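CglIIR protein (Corynebacterium glutamicum, PDB 6F1S) probably hydrolyses NTP as the helicase-like motor subunit of the CglI restriction endonuclease, of which this chain is the C-terminal domain. Local coordinates at residues Leu39-Leu43 with Met94-Thr98; Ile57-Asn62 with Phe76-Leu80; Leu127-Glu133 with Asp150-Asn156. One frame throughout, in Å; residues are numbered along the deposited sequence.

In the fold
Starting from the N terminus, helix 32-46 is the first element to be used: in contact 1 it packs across strand 92-100, closing a loop of 50 intervening residues. Nested inside that loop lies contact 2, where helix 54-61 pairs with helix 73-86 just before the chain enters strand 92-100. Contact 3 follows in series, pairing strand 126-132 with strand 152-158 across an excursion that includes helix 136-141. Contacts 1 and 3 share one mixed sheet, since strands 92-100 and 126-132 are parallel neighbours, and Leu39 also packs on Trp153. Contact 2 joins the same core: Ile60 meets Met94 and Leu39, while Ile57 and Leu61 meet Leu127.

Contact 1. Residues Leu39-Leu43 with Met94-Thr98; sequences LLAYL and MVLRT
A helix lies across a strand here, with no hydrogen bond between them. Residues 39-43 are one turn inside helix 32-46, marked by Leu43 N to Leu39 O at 2.9 Å; residues 94-98 run extended within strand 92-100. The two axes approach to 9.7 Å and cross at -105°, nearly perpendicular, and the closest alpha carbons are Leu43 CA and Leu96 CA at 6.9 Å. Leu39, Tyr42 and Leu43 direct their CA-to-CB bonds at the strand, and Met94, Leu96 and Thr98 theirs at the helix, while Arg97 points away.

The apolar contacts centre on Leu96 (chi1 m, chi2 t). Its CD1 lies 3.9 Å from CB of Leu43 (chi1 t, chi2 p) and 3.9 Å from CD1 of Tyr42 (chi1 t); the same methyl rests against a backbone carbonyl, 3.6 Å from Leu39 O. Thr98 CG2 extends the patch, 3.8 Å from Leu43 CD2 and 4.1 Å from Leu40 CD2.

The aromatic contact is a CH-pi interaction. Selenomethionine Met94, with chi1 and chi2 both t and chi3 p, sets its CE over one face of the Tyr42 ring, 3.6 Å from the centroid and 19° off the normal. The Tyr42 hydroxyl hydrogen-bonds to Ser50.

This is helix-on-sheet packing of an alpha/beta domain. With no polar link across it, the interface buries 328 Å², both sides summed, held mainly by apolar contacts and the CH-pi contact.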
loop_
_atom_site.group_PDB
_atom_site.type_symbol
_atom_site.label_atom_id
_atom_site.label_comp_id
_atom_site.label_asym_id
_atom_site.label_seq_id
_atom_site.Cartn_x
_atom_site.Cartn_y
_atom_site.Cartn_z
ATOM N N LEU A 39 10.146 -3.740 5.038
ATOM C CA LEU A 39 8.820 -3.562 5.625
ATOM C C LEU A 39 8.620 -4.450 6.854
ATOM O O LEU A 39 8.032 -4.021 7.848
ATOM C CB LEU A 39 7.724 -3.837 4.587
ATOM C CG LEU A 39 7.616 -2.833 3.431
ATOM C CD1 LEU A 39 6.491 -3.212 2.474
ATOM C CD2 LEU A 39 7.414 -1.416 3.954
ATOM N N LEU A 40 9.119 -5.682 6.794
ATOM C CA LEU A 40 9.008 -6.593 7.930
ATOM C C LEU A 40 9.872 -6.149 9.114
ATOM O O LEU A 40 9.494 -6.355 10.268
ATOM C CB LEU A 40 9.376 -8.016 7.514
ATOM C CG LEU A 40 8.367 -8.709 6.595
ATOM C CD1 LEU A 40 8.845 -10.106 6.232
ATOM C CD2 LEU A 40 6.979 -8.754 7.232
ATOM N N ALA A 41 11.024 -5.542 8.835
ATOM C CA ALA A 41 11.855 -4.994 9.907
ATOM C C ALA A 41 11.160 -3.794 10.534
ATOM O O ALA A 41 11.264 -3.568 11.737
ATOM C CB ALA A 41 13.228 -4.601 9.397
ATOM N N TYR A 42 10.447 -3.029 9.713
ATOM C CA TYR A 42 9.701 -1.878 10.208
ATOM C C TYR A 42 8.550 -2.346 11.095
ATOM O O TYR A 42 8.326 -1.796 12.175
ATOM C CB TYR A 42 9.170 -1.025 9.047
ATOM C CG TYR A 42 8.495 0.262 9.475
ATOM C CD1 TYR A 42 7.197 0.261 9.971
ATOM C CD2 TYR A 42 9.156 1.484 9.374
ATOM C CE1 TYR A 42 6.580 1.428 10.369
ATOM C CE2 TYR A 42 8.543 2.663 9.767
ATOM C CZ TYR A 42 7.255 2.629 10.263
ATOM O OH TYR A 42 6.638 3.793 10.656
ATOM N N LEU A 43 7.827 -3.360 10.626
ATOM C CA LEU A 43 6.680 -3.910 11.347
ATOM C C LEU A 43 7.053 -4.349 12.758
ATOM O O LEU A 43 6.303 -4.146 13.709
ATOM C CB LEU A 43 6.089 -5.084 10.571
ATOM C CG LEU A 43 5.096 -6.006 11.278
ATOM C CD1 LEU A 43 3.909 -5.222 11.824
ATOM C CD2 LEU A 43 4.638 -7.085 10.315
HETATM N N MSE A 94 0.532 4.710 8.381
HETATM C CA MSE A 94 0.854 3.504 7.630
HETATM C C MSE A 94 0.422 2.249 8.379
HETATM O O MSE A 94 0.750 2.058 9.556
HETATM C CB MSE A 94 2.351 3.434 7.309
HETATM C CG MSE A 94 2.700 2.248 6.414
HETATM SE SE MSE A 94 4.485 2.312 5.605
HETATM C CE MSE A 94 5.548 1.756 7.144
ATOM N N VAL A 95 -0.325 1.403 7.674
ATOM C CA VAL A 95 -0.819 0.155 8.225
ATOM C C VAL A 95 -0.239 -1.014 7.431
ATOM O O VAL A 95 -0.373 -1.075 6.208
ATOM C CB VAL A 95 -2.365 0.105 8.213
ATOM C CG1 VAL A 95 -2.875 -1.239 8.704
ATOM C CG2 VAL A 95 -2.937 1.244 9.056
ATOM N N LEU A 96 0.430 -1.921 8.137
ATOM C CA LEU A 96 1.037 -3.101 7.535
ATOM C C LEU A 96 0.316 -4.346 8.016
ATOM O O LEU A 96 0.281 -4.613 9.216
ATOM C CB LEU A 96 2.526 -3.205 7.890
ATOM C CG LEU A 96 3.440 -2.005 7.641
ATOM C CD1 LEU A 96 4.865 -2.310 8.109
ATOM C CD2 LEU A 96 3.431 -1.606 6.178
ATOM N N ARG A 97 -0.262 -5.101 7.086
ATOM C CA ARG A 97 -0.911 -6.369 7.414
ATOM C C ARG A 97 -0.190 -7.519 6.730
ATOM O O ARG A 97 0.143 -7.440 5.544
ATOM C CB ARG A 97 -2.381 -6.370 6.981
ATOM C CG ARG A 97 -3.191 -5.192 7.462
ATOM C CD ARG A 97 -3.474 -5.260 8.943
ATOM N NE ARG A 97 -4.425 -4.221 9.311
ATOM C CZ ARG A 97 -4.504 -3.670 10.513
ATOM N NH1 ARG A 97 -3.677 -4.056 11.476
ATOM N NH2 ARG A 97 -5.399 -2.723 10.748
ATOM N N THR A 98 0.034 -8.596 7.468
ATOM C CA THR A 98 0.644 -9.776 6.880
ATOM C C THR A 98 -0.323 -10.958 6.916
ATOM O O THR A 98 -1.422 -10.856 7.472
ATOM C CB THR A 98 1.955 -10.129 7.597
ATOM O OG1 THR A 98 1.686 -10.408 8.975
ATOM C CG2 THR A 98 2.934 -8.962 7.494
#

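Contact 2. Residues Ile57-Asn62 with Phe76-Leu80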
loop_
_atom_site.group_PDB
_atom_site.type_symbol
_atom_site.label_atom_id
_atom_site.label_comp_id
_atom_site.label_asym_id
_atom_site.label_seq_id
_atom_site.Cartn_x
_atom_site.Cartn_y
_atom_site.Cartn_z
ATOM N N ILE A 57 7.658 7.551 3.571
ATOM C CA ILE A 57 6.568 7.045 2.747
ATOM C C ILE A 57 6.950 7.028 1.270
ATOM O O ILE A 57 6.782 6.010 0.590
ATOM C CB ILE A 57 5.293 7.896 2.920
ATOM C CG1 ILE A 57 4.559 7.507 4.195
ATOM C CG2 ILE A 57 4.359 7.706 1.744
ATOM C CD1 ILE A 57 3.831 6.184 4.095
ATOM N N ILE A 58 7.450 8.164 0.779
ATOM C CA ILE A 58 7.828 8.296 -0.626
ATOM C C ILE A 58 8.814 7.206 -1.022
ATOM O O ILE A 58 8.662 6.552 -2.053
ATOM C CB ILE A 58 8.478 9.659 -0.926
ATOM C CG1 ILE A 58 7.542 10.808 -0.566
ATOM C CG2 ILE A 58 8.887 9.737 -2.384
ATOM C CD1 ILE A 58 6.258 10.797 -1.320
ATOM N N THR A 59 9.825 7.029 -0.179
ATOM C CA THR A 59 10.892 6.063 -0.410
ATOM C C THR A 59 10.336 4.656 -0.570
ATOM O O THR A 59 10.791 3.890 -1.420
ATOM C CB THR A 59 11.912 6.089 0.747
ATOM O OG1 THR A 59 12.446 7.413 0.879
ATOM C CG2 THR A 59 13.046 5.104 0.497
ATOM N N ILE A 60 9.350 4.328 0.258
ATOM C CA ILE A 60 8.689 3.030 0.208
ATOM C C ILE A 60 7.869 2.896 -1.072
ATOM O O ILE A 60 7.914 1.866 -1.746
ATOM C CB ILE A 60 7.783 2.826 1.439
ATOM C CG1 ILE A 60 8.643 2.616 2.689
ATOM C CG2 ILE A 60 6.821 1.669 1.226
ATOM C CD1 ILE A 60 7.874 2.699 3.984
ATOM N N LEU A 61 7.141 3.954 -1.414
ATOM C CA LEU A 61 6.337 3.967 -2.629
ATOM C C LEU A 61 7.200 3.815 -3.882
ATOM O O LEU A 61 6.792 3.163 -4.844
ATOM C CB LEU A 61 5.505 5.254 -2.702
ATOM C CG LEU A 61 4.371 5.379 -1.673
ATOM C CD1 LEU A 61 3.687 6.738 -1.759
ATOM C CD2 LEU A 61 3.351 4.262 -1.841
ATOM N N ASN A 62 8.398 4.400 -3.865
ATOM C CA ASN A 62 9.319 4.301 -4.999
ATOM C C ASN A 62 9.777 2.879 -5.272
ATOM O O ASN A 62 10.285 2.585 -6.347
ATOM C CB ASN A 62 10.549 5.180 -4.779
ATOM C CG ASN A 62 10.261 6.645 -4.989
ATOM O OD1 ASN A 62 9.450 7.013 -5.841
ATOM N ND2 ASN A 62 10.917 7.494 -4.211
ATOM N N PHE A 76 -0.004 10.859 -6.238
ATOM C CA PHE A 76 -0.118 10.680 -4.796
ATOM C C PHE A 76 1.126 11.219 -4.098
ATOM O O PHE A 76 1.026 11.966 -3.124
ATOM C CB PHE A 76 -0.339 9.204 -4.459
ATOM C CG PHE A 76 -0.498 8.932 -2.989
ATOM C CD1 PHE A 76 -1.665 9.283 -2.328
ATOM C CD2 PHE A 76 0.514 8.315 -2.271
ATOM C CE1 PHE A 76 -1.820 9.029 -0.975
ATOM C CE2 PHE A 76 0.370 8.058 -0.915
ATOM C CZ PHE A 76 -0.800 8.416 -0.266
ATOM N N LYS A 77 2.293 10.855 -4.620
ATOM C CA LYS A 77 3.556 11.355 -4.089
ATOM C C LYS A 77 3.624 12.879 -4.190
ATOM O O LYS A 77 4.051 13.548 -3.247
ATOM C CB LYS A 77 4.740 10.709 -4.816
ATOM C CG LYS A 77 5.035 9.280 -4.348
ATOM C CD LYS A 77 6.337 8.748 -4.924
ATOM C CE LYS A 77 6.252 8.588 -6.434
ATOM N NZ LYS A 77 7.553 8.167 -7.024
ATOM N N ALA A 78 3.183 13.425 -5.319
ATOM C CA ALA A 78 3.132 14.875 -5.490
ATOM C C ALA A 78 2.247 15.524 -4.425
ATOM O O ALA A 78 2.608 16.552 -3.849
ATOM C CB ALA A 78 2.637 15.234 -6.883
ATOM N N ALA A 79 1.097 14.909 -4.158
ATOM C CA ALA A 79 0.186 15.399 -3.126
ATOM C C ALA A 79 0.851 15.411 -1.756
ATOM O O ALA A 79 0.668 16.345 -0.979
ATOM C CB ALA A 79 -1.073 14.555 -3.088
ATOM N N LEU A 80 1.626 14.371 -1.466
ATOM C CA LEU A 80 2.315 14.272 -0.185
ATOM C C LEU A 80 3.355 15.375 -0.024
ATOM O O LEU A 80 3.514 15.923 1.066
ATOM C CB LEU A 80 2.976 12.902 -0.036
ATOM C CG LEU A 80 2.024 11.707 -0.034
ATOM C CD1 LEU A 80 2.814 10.422 0.091
ATOM C CD2 LEU A 80 0.994 11.823 1.084
HETATM O O HOH W 1 6.767 5.173 -7.359
#
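The two helical segments run almost antiparallel, their directions 169° apart and their axes 10.7 Å apart at closest, with Ile58 CA and Lys77 CA the nearest alpha carbons at 6.3 Å. Long side chains bridge that wide spacing, giving an antiparallel helix pair with an apolar inner side and a polar link at its outer edge. Leu80 CD1 reaches to 3.5 Å from Ile57 CG2 and 3.7 Å from Ile58 CD1. Leu61 CD1 sits at the edge of the Phe76 ring, 3.6 Å from its CD2, and Lys77 CG lies 3.6 Å from Ile58 CD1. Lys77 NZ donates to Asn62 OD1 at a short 2.5 Å. Water 1 accepts from Lys77 NZ at 3.1 Å and donates to Leu61 O at 3.2 Å, so the ammonium joins Leu61 and Asn62 to the other helix. Helix 54-61 lies against the sheet, Ile57 on Ala92 and, with Leu61, on Leu127, while Ile60 leans on helix 32-46; Phe76 and Leu80 meet Leu159 and Pro125 in loops.

Contact 3. Residues Leu127-Glu133 with Asp150-Asn156; sequences LILYRIE and DPIWVPN
Six backbone hydrogen bonds join the antiparallel strands: Ile128 N to Asn156 O and Asn156 N to Ile128 O, both 2.8 Å; Tyr130 N to Val154 O, 3.0 Å, and Val154 N to Tyr130 O, 2.8 Å; Ile132 N to Ile152 O and Ile152 N to Ile132 O, both 2.9 Å. Leu129-Pro155 and Arg131-Trp153 are the non-hydrogen-bonded pairs between, so Pro155 costs no hydrogen bond in this pairing. The axes come within 4.5 Å at 156°. Arg131 NH1 makes a salt bridge to Glu133 OE1 at 2.9 Å within its segment; Arg131 NE and Trp153 NE1 meet Asp36. These are neighbouring strands of the central mixed sheet, joined through helix 136-141. On the face of Leu129 and Arg131, Trp153 (chi1 m) takes a CH-pi contact from Arg131 CB, 3.5 Å from its six-membered ring centroid and 5° off the normal, with Leu129 CB 3.5 Å from Trp153 CE3. On the other face Ile132 CD1 meets Val154 CG2 at 4.0 Å. A cis peptide precedes Pro151, whose CG lies 3.5 Å from Arg131 NH2.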
loop_
_atom_site.group_PDB
_atom_site.type_symbol
_atom_site.label_atom_id
_atom_site.label_comp_id
_atom_site.label_asym_id
_atom_site.label_seq_id
_atom_site.Cartn_x
_atom_site.Cartn_y
_atom_site.Cartn_z
ATOM N N LEU A 127 -1.558 5.081 4.061
ATOM C CA LEU A 127 -1.029 3.985 3.249
ATOM C C LEU A 127 -1.251 2.655 3.959
ATOM O O LEU A 127 -0.764 2.437 5.071
ATOM C CB LEU A 127 0.464 4.180 2.953
ATOM C CG LEU A 127 1.199 3.034 2.234
ATOM C CD1 LEU A 127 0.721 2.871 0.795
ATOM C CD2 LEU A 127 2.723 3.201 2.277
ATOM N N ILE A 128 -2.006 1.771 3.319
ATOM C CA ILE A 128 -2.213 0.429 3.839
ATOM C C ILE A 128 -1.484 -0.566 2.943
ATOM O O ILE A 128 -1.710 -0.597 1.735
ATOM C CB ILE A 128 -3.715 0.072 3.913
ATOM C CG1 ILE A 128 -4.469 1.098 4.769
ATOM C CG2 ILE A 128 -3.906 -1.334 4.447
ATOM C CD1 ILE A 128 -5.966 0.802 4.926
ATOM N N LEU A 129 -0.601 -1.367 3.531
ATOM C CA LEU A 129 0.134 -2.371 2.768
ATOM C C LEU A 129 -0.275 -3.784 3.189
ATOM O O LEU A 129 -0.229 -4.134 4.367
ATOM C CB LEU A 129 1.646 -2.173 2.932
ATOM C CG LEU A 129 2.229 -0.954 2.202
ATOM C CD1 LEU A 129 3.632 -0.597 2.691
ATOM C CD2 LEU A 129 2.242 -1.182 0.710
ATOM N N TYR A 130 -0.697 -4.581 2.212
ATOM C CA TYR A 130 -1.092 -5.965 2.449
ATOM C C TYR A 130 -0.038 -6.922 1.913
ATOM O O TYR A 130 0.301 -6.873 0.726
ATOM C CB TYR A 130 -2.440 -6.277 1.789
ATOM C CG TYR A 130 -3.659 -6.049 2.658
ATOM C CD1 TYR A 130 -3.665 -5.073 3.640
ATOM C CD2 TYR A 130 -4.810 -6.815 2.488
ATOM C CE1 TYR A 130 -4.781 -4.856 4.428
ATOM C CE2 TYR A 130 -5.927 -6.610 3.276
ATOM C CZ TYR A 130 -5.904 -5.628 4.247
ATOM O OH TYR A 130 -7.005 -5.405 5.045
ATOM N N ARG A 131 0.477 -7.787 2.783
ATOM C CA ARG A 131 1.446 -8.797 2.369
ATOM C C ARG A 131 0.728 -10.098 2.042
ATOM O O ARG A 131 0.092 -10.696 2.900
ATOM C CB ARG A 131 2.502 -9.026 3.454
ATOM C CG ARG A 131 3.730 -9.819 3.000
ATOM C CD ARG A 131 4.643 -10.132 4.180
ATOM N NE ARG A 131 5.903 -10.744 3.769
ATOM C CZ ARG A 131 6.075 -12.051 3.595
ATOM N NH1 ARG A 131 5.061 -12.886 3.790
ATOM N NH2 ARG A 131 7.258 -12.522 3.223
ATOM N N ILE A 132 0.829 -10.526 0.790
ATOM C CA ILE A 132 0.156 -11.737 0.336
ATOM C C ILE A 132 1.167 -12.772 -0.125
ATOM O O ILE A 132 1.994 -12.495 -0.994
ATOM C CB ILE A 132 -0.823 -11.443 -0.810
ATOM C CG1 ILE A 132 -1.880 -10.442 -0.354
ATOM C CG2 ILE A 132 -1.474 -12.730 -1.308
ATOM C CD1 ILE A 132 -2.783 -9.959 -1.464
ATOM N N GLU A 133 1.085 -13.964 0.458
ATOM C CA GLU A 133 2.027 -15.038 0.170
ATOM C C GLU A 133 1.310 -16.383 0.073
ATOM O O GLU A 133 0.359 -16.636 0.802
ATOM C CB GLU A 133 3.107 -15.088 1.252
ATOM C CG GLU A 133 4.219 -16.083 0.998
ATOM C CD GLU A 133 4.951 -16.468 2.270
ATOM O OE1 GLU A 133 5.615 -15.601 2.874
ATOM O OE2 GLU A 133 4.854 -17.645 2.672
ATOM N N ASP A 150 5.684 -13.636 -5.424
ATOM C CA ASP A 150 5.344 -14.309 -4.188
ATOM C C ASP A 150 6.579 -14.280 -3.293
ATOM O O ASP A 150 7.586 -14.908 -3.608
ATOM C CB ASP A 150 4.882 -15.747 -4.455
ATOM C CG ASP A 150 4.450 -16.472 -3.188
ATOM O OD1 ASP A 150 3.907 -15.819 -2.279
ATOM O OD2 ASP A 150 4.652 -17.697 -3.093
ATOM N N PRO A 151 6.520 -13.532 -2.179
ATOM C CA PRO A 151 5.363 -12.764 -1.713
ATOM C C PRO A 151 5.199 -11.441 -2.448
ATOM O O PRO A 151 6.121 -10.995 -3.130
ATOM C CB PRO A 151 5.691 -12.515 -0.244
ATOM C CG PRO A 151 7.181 -12.370 -0.249
ATOM C CD PRO A 151 7.686 -13.345 -1.295
ATOM N N ILE A 152 4.029 -10.829 -2.303
ATOM C CA ILE A 152 3.772 -9.508 -2.857
ATOM C C ILE A 152 3.323 -8.582 -1.729
ATOM O O ILE A 152 2.795 -9.037 -0.713
ATOM C CB ILE A 152 2.692 -9.557 -3.976
ATOM C CG1 ILE A 152 2.655 -8.250 -4.776
ATOM C CG2 ILE A 152 1.311 -9.868 -3.398
ATOM C CD1 ILE A 152 3.872 -7.999 -5.617
ATOM N N TRP A 153 3.566 -7.287 -1.893
ATOM C CA TRP A 153 2.942 -6.273 -1.055
ATOM C C TRP A 153 2.010 -5.462 -1.941
ATOM O O TRP A 153 2.410 -5.026 -3.023
ATOM C CB TRP A 153 3.978 -5.358 -0.402
ATOM C CG TRP A 153 4.700 -5.936 0.768
ATOM C CD1 TRP A 153 5.893 -6.594 0.748
ATOM C CD2 TRP A 153 4.293 -5.887 2.145
ATOM N NE1 TRP A 153 6.252 -6.967 2.020
ATOM C CE2 TRP A 153 5.288 -6.545 2.897
ATOM C CE3 TRP A 153 3.182 -5.360 2.812
ATOM C CZ2 TRP A 153 5.211 -6.684 4.284
ATOM C CZ3 TRP A 153 3.105 -5.500 4.191
ATOM C CH2 TRP A 153 4.115 -6.158 4.909
ATOM N N VAL A 154 0.771 -5.273 -1.502
ATOM C CA VAL A 154 -0.189 -4.493 -2.275
ATOM C C VAL A 154 -0.519 -3.180 -1.558
ATOM O O VAL A 154 -0.939 -3.187 -0.402
ATOM C CB VAL A 154 -1.484 -5.287 -2.530
ATOM C CG1 VAL A 154 -2.370 -4.545 -3.509
ATOM C CG2 VAL A 154 -1.160 -6.682 -3.050
ATOM N N PRO A 155 -0.307 -2.047 -2.237
ATOM C CA PRO A 155 -0.550 -0.739 -1.625
ATOM C C PRO A 155 -1.976 -0.215 -1.814
ATOM O O PRO A 155 -2.569 -0.366 -2.875
ATOM C CB PRO A 155 0.451 0.161 -2.353
ATOM C CG PRO A 155 0.509 -0.434 -3.730
ATOM C CD PRO A 155 0.361 -1.929 -3.547
ATOM N N ASN A 156 -2.509 0.399 -0.768
ATOM C CA ASN A 156 -3.795 1.076 -0.825
ATOM C C ASN A 156 -3.613 2.465 -0.244
ATOM O O ASN A 156 -3.201 2.609 0.899
ATOM C CB ASN A 156 -4.868 0.295 -0.057
ATOM C CG ASN A 156 -6.182 1.054 0.057
ATOM O OD1 ASN A 156 -7.130 0.789 -0.683
ATOM N ND2 ASN A 156 -6.248 1.997 0.992
#